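Local coordinates for protein putative enoyl-CoA hydratase (PDB 3G64) that probably acts as an enoyl-CoA hydratase, or another enzyme of the crotonase-like family that works on acyl-CoA substrates, at residues R214-A217 with A223-Q226; T232-M237 with E244-T249. All coordinates share one frame; numbering follows the deposited sequence.

Contact 1 of 2, residues R214-A217 with A223-Q226; sequences RRLA and AHAQ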
loop_
_atom_site.group_PDB
_atom_site.type_symbol
_atom_site.label_atom_id
_atom_site.label_comp_id
_atom_site.label_asym_id
_atom_site.label_seq_id
_atom_site.Cartn_x
_atom_site.Cartn_y
_atom_site.Cartn_z
ATOM N N ARG A 214 0.885 -2.144 -28.342
ATOM C CA ARG A 214 0.106 -2.780 -29.389
ATOM C C ARG A 214 -0.772 -3.914 -28.821
ATOM O O ARG A 214 -1.911 -4.083 -29.227
ATOM C CB ARG A 214 1.060 -3.320 -30.484
ATOM C CG ARG A 214 0.341 -3.969 -31.662
ATOM C CD ARG A 214 -0.757 -3.066 -32.215
ATOM N NE ARG A 214 -0.177 -1.860 -32.787
ATOM C CZ ARG A 214 -0.856 -0.753 -33.066
ATOM N NH1 ARG A 214 -2.160 -0.685 -32.822
ATOM N NH2 ARG A 214 -0.219 0.295 -33.581
ATOM N N ARG A 215 -0.228 -4.693 -27.892
ATOM C CA ARG A 215 -1.008 -5.705 -27.199
ATOM C C ARG A 215 -2.243 -5.089 -26.540
ATOM O O ARG A 215 -3.357 -5.603 -26.685
ATOM C CB ARG A 215 -0.158 -6.435 -26.154
ATOM C CG ARG A 215 -0.974 -7.436 -25.346
ATOM C CD ARG A 215 -0.164 -8.236 -24.345
ATOM N NE ARG A 215 -1.047 -9.176 -23.668
ATOM C CZ ARG A 215 -0.745 -9.877 -22.578
ATOM N NH1 ARG A 215 0.434 -9.761 -21.998
ATOM N NH2 ARG A 215 -1.647 -10.700 -22.057
ATOM N N LEU A 216 -2.045 -3.982 -25.822
ATOM C CA LEU A 216 -3.151 -3.283 -25.162
ATOM C C LEU A 216 -4.109 -2.689 -26.190
ATOM O O LEU A 216 -5.319 -2.792 -26.030
ATOM C CB LEU A 216 -2.623 -2.180 -24.223
ATOM C CG LEU A 216 -1.968 -2.703 -22.944
ATOM C CD1 LEU A 216 -1.010 -1.664 -22.356
ATOM C CD2 LEU A 216 -3.027 -3.082 -21.928
ATOM N N ALA A 217 -3.564 -2.097 -27.258
ATOM C CA ALA A 217 -4.403 -1.450 -28.274
ATOM C C ALA A 217 -5.208 -2.460 -29.110
ATOM O O ALA A 217 -6.196 -2.103 -29.742
ATOM C CB ALA A 217 -3.564 -0.570 -29.190
ATOM N N ALA A 223 -12.946 -1.672 -21.652
ATOM C CA ALA A 223 -12.549 -2.486 -20.506
ATOM C C ALA A 223 -11.198 -2.064 -19.898
ATOM O O ALA A 223 -11.082 -1.974 -18.657
ATOM C CB ALA A 223 -12.527 -3.982 -20.874
ATOM N N HIS A 224 -10.185 -1.817 -20.742
ATOM C CA HIS A 224 -8.870 -1.379 -20.242
ATOM C C HIS A 224 -8.944 -0.021 -19.529
ATOM O O HIS A 224 -8.404 0.160 -18.440
ATOM C CB HIS A 224 -7.862 -1.242 -21.385
ATOM C CG HIS A 224 -7.391 -2.552 -21.944
ATOM N ND1 HIS A 224 -6.878 -2.672 -23.222
ATOM C CD2 HIS A 224 -7.362 -3.794 -21.406
ATOM C CE1 HIS A 224 -6.549 -3.936 -23.442
ATOM N NE2 HIS A 224 -6.841 -4.637 -22.362
ATOM N N ALA A 225 -9.600 0.926 -20.183
ATOM C CA ALA A 225 -9.665 2.291 -19.705
ATOM C C ALA A 225 -10.407 2.342 -18.350
ATOM O O ALA A 225 -9.964 3.008 -17.413
ATOM C CB ALA A 225 -10.349 3.187 -20.746
ATOM N N GLN A 226 -11.520 1.618 -18.252
ATOM C CA GLN A 226 -12.238 1.511 -16.995
ATOM C C GLN A 226 -11.453 0.761 -15.920
ATOM O O GLN A 226 -11.635 1.018 -14.744
ATOM C CB GLN A 226 -13.632 0.902 -17.184
ATOM C CG GLN A 226 -14.625 1.864 -17.855
ATOM C CD GLN A 226 -14.696 3.227 -17.136
ATOM O OE1 GLN A 226 -14.054 4.184 -17.549
ATOM N NE2 GLN A 226 -15.467 3.296 -16.052
#
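Leu216 and His224 carry this contact, each buried and each giving about half of the 106 Å² covered between the segments. The backbone of Leu216 meets the rim of the His224 imidazole while its side chain lies over one face. At the rim, Leu216 O sits in the plane of the ring, facing the side formed by ND1 and CE1. Leu216 O lies 3.1 Å from His224 CE1 and 3.2 Å from His224 ND1.

The contact joins two consecutive helices, 205-217 and 221-234, in the C-terminal helical part of a crotonase-like fold. Leu216 comes from the last turn of the first helix, and His224 from the first turns of the second.

Over the face, Leu216 CD2 makes a CH-pi contact. Leu216 CD2 stands 4.0 Å from the centroid of the His224 ring and 14° off the ring normal, shifted a little toward the rim. The ring atom closest to Leu216 CD2 is His224 CE1, at 3.9 Å. The His224 side chain leaves its helix with CG anti to the carbonyl carbon (chi1 -73°), which carries the imidazole across to Leu216. Methyl and carbonyl of one residue probably limit how far the ring can turn.

Leu216 also packs on Pro115 and on Leu181 of the second subunit. Next to it, Arg215 forms a salt bridge with Asp183 of that subunit.

Contact 2 of 2, residues T232-M237 with E244-T249; sequences TAELDM and ELDAST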
loop_
_atom_site.group_PDB
_atom_site.type_symbol
_atom_site.label_atom_id
_atom_site.label_comp_id
_atom_site.label_asym_id
_atom_site.label_seq_id
_atom_site.Cartn_x
_atom_site.Cartn_y
_atom_site.Cartn_z
ATOM N N THR A 232 -7.422 3.872 -10.112
ATOM C CA THR A 232 -7.089 5.226 -9.718
ATOM C C THR A 232 -8.078 5.795 -8.713
ATOM O O THR A 232 -7.683 6.330 -7.669
ATOM C CB THR A 232 -7.016 6.121 -10.967
ATOM O OG1 THR A 232 -5.850 5.756 -11.718
ATOM C CG2 THR A 232 -6.920 7.565 -10.591
ATOM N N ALA A 233 -9.365 5.702 -9.025
ATOM C CA ALA A 233 -10.382 6.246 -8.111
ATOM C C ALA A 233 -10.378 5.526 -6.776
ATOM O O ALA A 233 -10.532 6.159 -5.741
ATOM C CB ALA A 233 -11.803 6.168 -8.753
ATOM N N GLU A 234 -10.243 4.197 -6.796
ATOM C CA GLU A 234 -10.481 3.402 -5.585
ATOM C C GLU A 234 -9.294 3.429 -4.629
ATOM O O GLU A 234 -9.432 3.014 -3.474
ATOM C CB GLU A 234 -10.892 1.939 -5.928
ATOM C CG GLU A 234 -12.261 1.920 -6.621
ATOM C CD GLU A 234 -12.749 0.534 -7.023
ATOM O OE1 GLU A 234 -12.103 -0.478 -6.643
ATOM O OE2 GLU A 234 -13.804 0.470 -7.710
ATOM N N LEU A 235 -8.146 3.950 -5.083
ATOM C CA LEU A 235 -7.069 4.280 -4.150
ATOM C C LEU A 235 -7.555 5.322 -3.132
ATOM O O LEU A 235 -7.002 5.440 -2.027
ATOM C CB LEU A 235 -5.832 4.841 -4.880
ATOM C CG LEU A 235 -5.055 3.771 -5.657
ATOM C CD1 LEU A 235 -4.030 4.486 -6.538
ATOM C CD2 LEU A 235 -4.366 2.794 -4.704
ATOM N N ASP A 236 -8.600 6.059 -3.500
ATOM C CA ASP A 236 -9.027 7.225 -2.702
ATOM C C ASP A 236 -10.413 7.008 -2.125
ATOM O O ASP A 236 -11.058 7.953 -1.652
ATOM C CB ASP A 236 -9.052 8.493 -3.569
ATOM C CG ASP A 236 -7.674 8.898 -4.052
ATOM O OD1 ASP A 236 -6.680 8.445 -3.429
ATOM O OD2 ASP A 236 -7.584 9.657 -5.051
HETATM N N MSE A 237 -10.883 5.764 -2.158
HETATM C CA MSE A 237 -12.249 5.460 -1.678
HETATM C C MSE A 237 -12.251 4.353 -0.644
HETATM O O MSE A 237 -11.332 3.555 -0.616
HETATM C CB MSE A 237 -13.121 4.971 -2.839
HETATM C CG MSE A 237 -13.287 6.021 -3.916
HETATM SE SE MSE A 237 -13.897 5.218 -5.625
HETATM C CE MSE A 237 -15.613 4.440 -5.020
ATOM N N GLU A 244 -19.666 -0.310 -5.018
ATOM C CA GLU A 244 -20.701 0.422 -5.768
ATOM C C GLU A 244 -20.199 0.904 -7.149
ATOM O O GLU A 244 -20.899 0.791 -8.158
ATOM C CB GLU A 244 -21.207 1.622 -4.952
ATOM C CG GLU A 244 -22.057 1.236 -3.768
ATOM C CD GLU A 244 -23.303 0.462 -4.205
ATOM O OE1 GLU A 244 -24.017 0.964 -5.095
ATOM O OE2 GLU A 244 -23.544 -0.658 -3.694
ATOM N N LEU A 245 -18.982 1.441 -7.199
ATOM C CA LEU A 245 -18.390 1.853 -8.481
ATOM C C LEU A 245 -18.164 0.632 -9.397
ATOM O O LEU A 245 -18.417 0.677 -10.595
ATOM C CB LEU A 245 -17.055 2.597 -8.260
ATOM C CG LEU A 245 -16.252 3.092 -9.478
ATOM C CD1 LEU A 245 -17.103 3.967 -10.380
ATOM C CD2 LEU A 245 -14.951 3.863 -9.062
ATOM N N ASP A 246 -17.639 -0.432 -8.814
ATOM C CA ASP A 246 -17.487 -1.706 -9.531
ATOM C C ASP A 246 -18.813 -2.182 -10.111
ATOM O O ASP A 246 -18.895 -2.522 -11.288
ATOM C CB ASP A 246 -17.005 -2.786 -8.589
ATOM C CG ASP A 246 -15.598 -2.578 -8.148
ATOM O OD1 ASP A 246 -14.924 -1.663 -8.685
ATOM O OD2 ASP A 246 -15.161 -3.336 -7.255
ATOM N N ALA A 247 -19.840 -2.223 -9.260
ATOM C CA ALA A 247 -21.174 -2.669 -9.655
ATOM C C ALA A 247 -21.709 -1.860 -10.830
ATOM O O ALA A 247 -22.122 -2.427 -11.831
ATOM C CB ALA A 247 -22.148 -2.595 -8.460
ATOM N N SER A 248 -21.709 -0.535 -10.699
ATOM C CA SER A 248 -22.143 0.323 -11.801
ATOM C C SER A 248 -21.340 0.088 -13.080
ATOM O O SER A 248 -21.901 -0.021 -14.159
ATOM C CB SER A 248 -22.036 1.807 -11.406
ATOM O OG SER A 248 -23.104 2.150 -10.542
ATOM N N THR A 249 -20.019 0.045 -12.952
ATOM C CA THR A 249 -19.145 -0.045 -14.111
ATOM C C THR A 249 -19.280 -1.414 -14.818
ATOM O O THR A 249 -19.356 -1.476 -16.050
ATOM C CB THR A 249 -17.664 0.185 -13.686
ATOM O OG1 THR A 249 -17.507 1.514 -13.129
ATOM C CG2 THR A 249 -16.743 0.020 -14.839
HETATM O O HOH W 1 -12.532 -2.916 -7.202
#
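The carboxylates of Glu234 and Asp246 meet oxygen to oxygen, not face over face. Their planes are turned 43° apart. Glu234 OE2 lies 2.6 Å from Asp246 OD1, so one of the two acids probably holds a proton and shares it. Their other oxygens are joined by a water, which donates to Glu234 OE1 at 2.5 Å and to Asp246 OD2 at 2.7 Å. Asp246 OD2 also accepts a hydrogen bond from the backbone N of Gly161 of the second subunit. That bond ties the acid pair to the subunit interface.

Glu234 reaches Asp246 because its chain is extended beyond CG (chi2 179°). On the way it passes Leu245, whose CD2 lies 3.8 Å from Glu234 OE2. If Glu234 were an alanine, Asp246 OD1 would probably lose its carboxyl partner and the bridging water one of its acceptors.

The segments belong to the C-terminal helices 221-234 and 239-253, the region through which crotonase-like proteins commonly assemble as trimers. A type I beta turn from Glu234 to Met237 leads out of the first helix. It brings Met237, a selenomethionine, back toward the second.

Leu245 CD2 is the apolar meeting point. Leu245 CD2 touches Ala233 CB at 3.9 Å and Met237 SE at 3.8 Å, and the Met237 and Leu245 side chains cross at about a right angle. Leu245 O accepts hydrogen bonds from N and OG1 of Thr249, one turn further along helix 239-253, which reach it from opposite faces of its carbonyl plane.

In the fold
The two contacts follow in series along the chain, contact 1 closing before contact 2 opens. Their centres lie about 18 Å apart. Helix 221-234 is common to both: near its start it meets helix 205-217, and at its end it meets helix 239-253. The contacts touch each other where Gln226 NE2 packs 3.7 Å from Thr249 CG2. Contact 1 is buried, about 14 Å from the chain centre, while contact 2 lies further out, at about 20 Å, and is partly buried. Both reach the second subunit. The three successive helices therefore link the packing within one chain to the interfaces of the three-chain assembly.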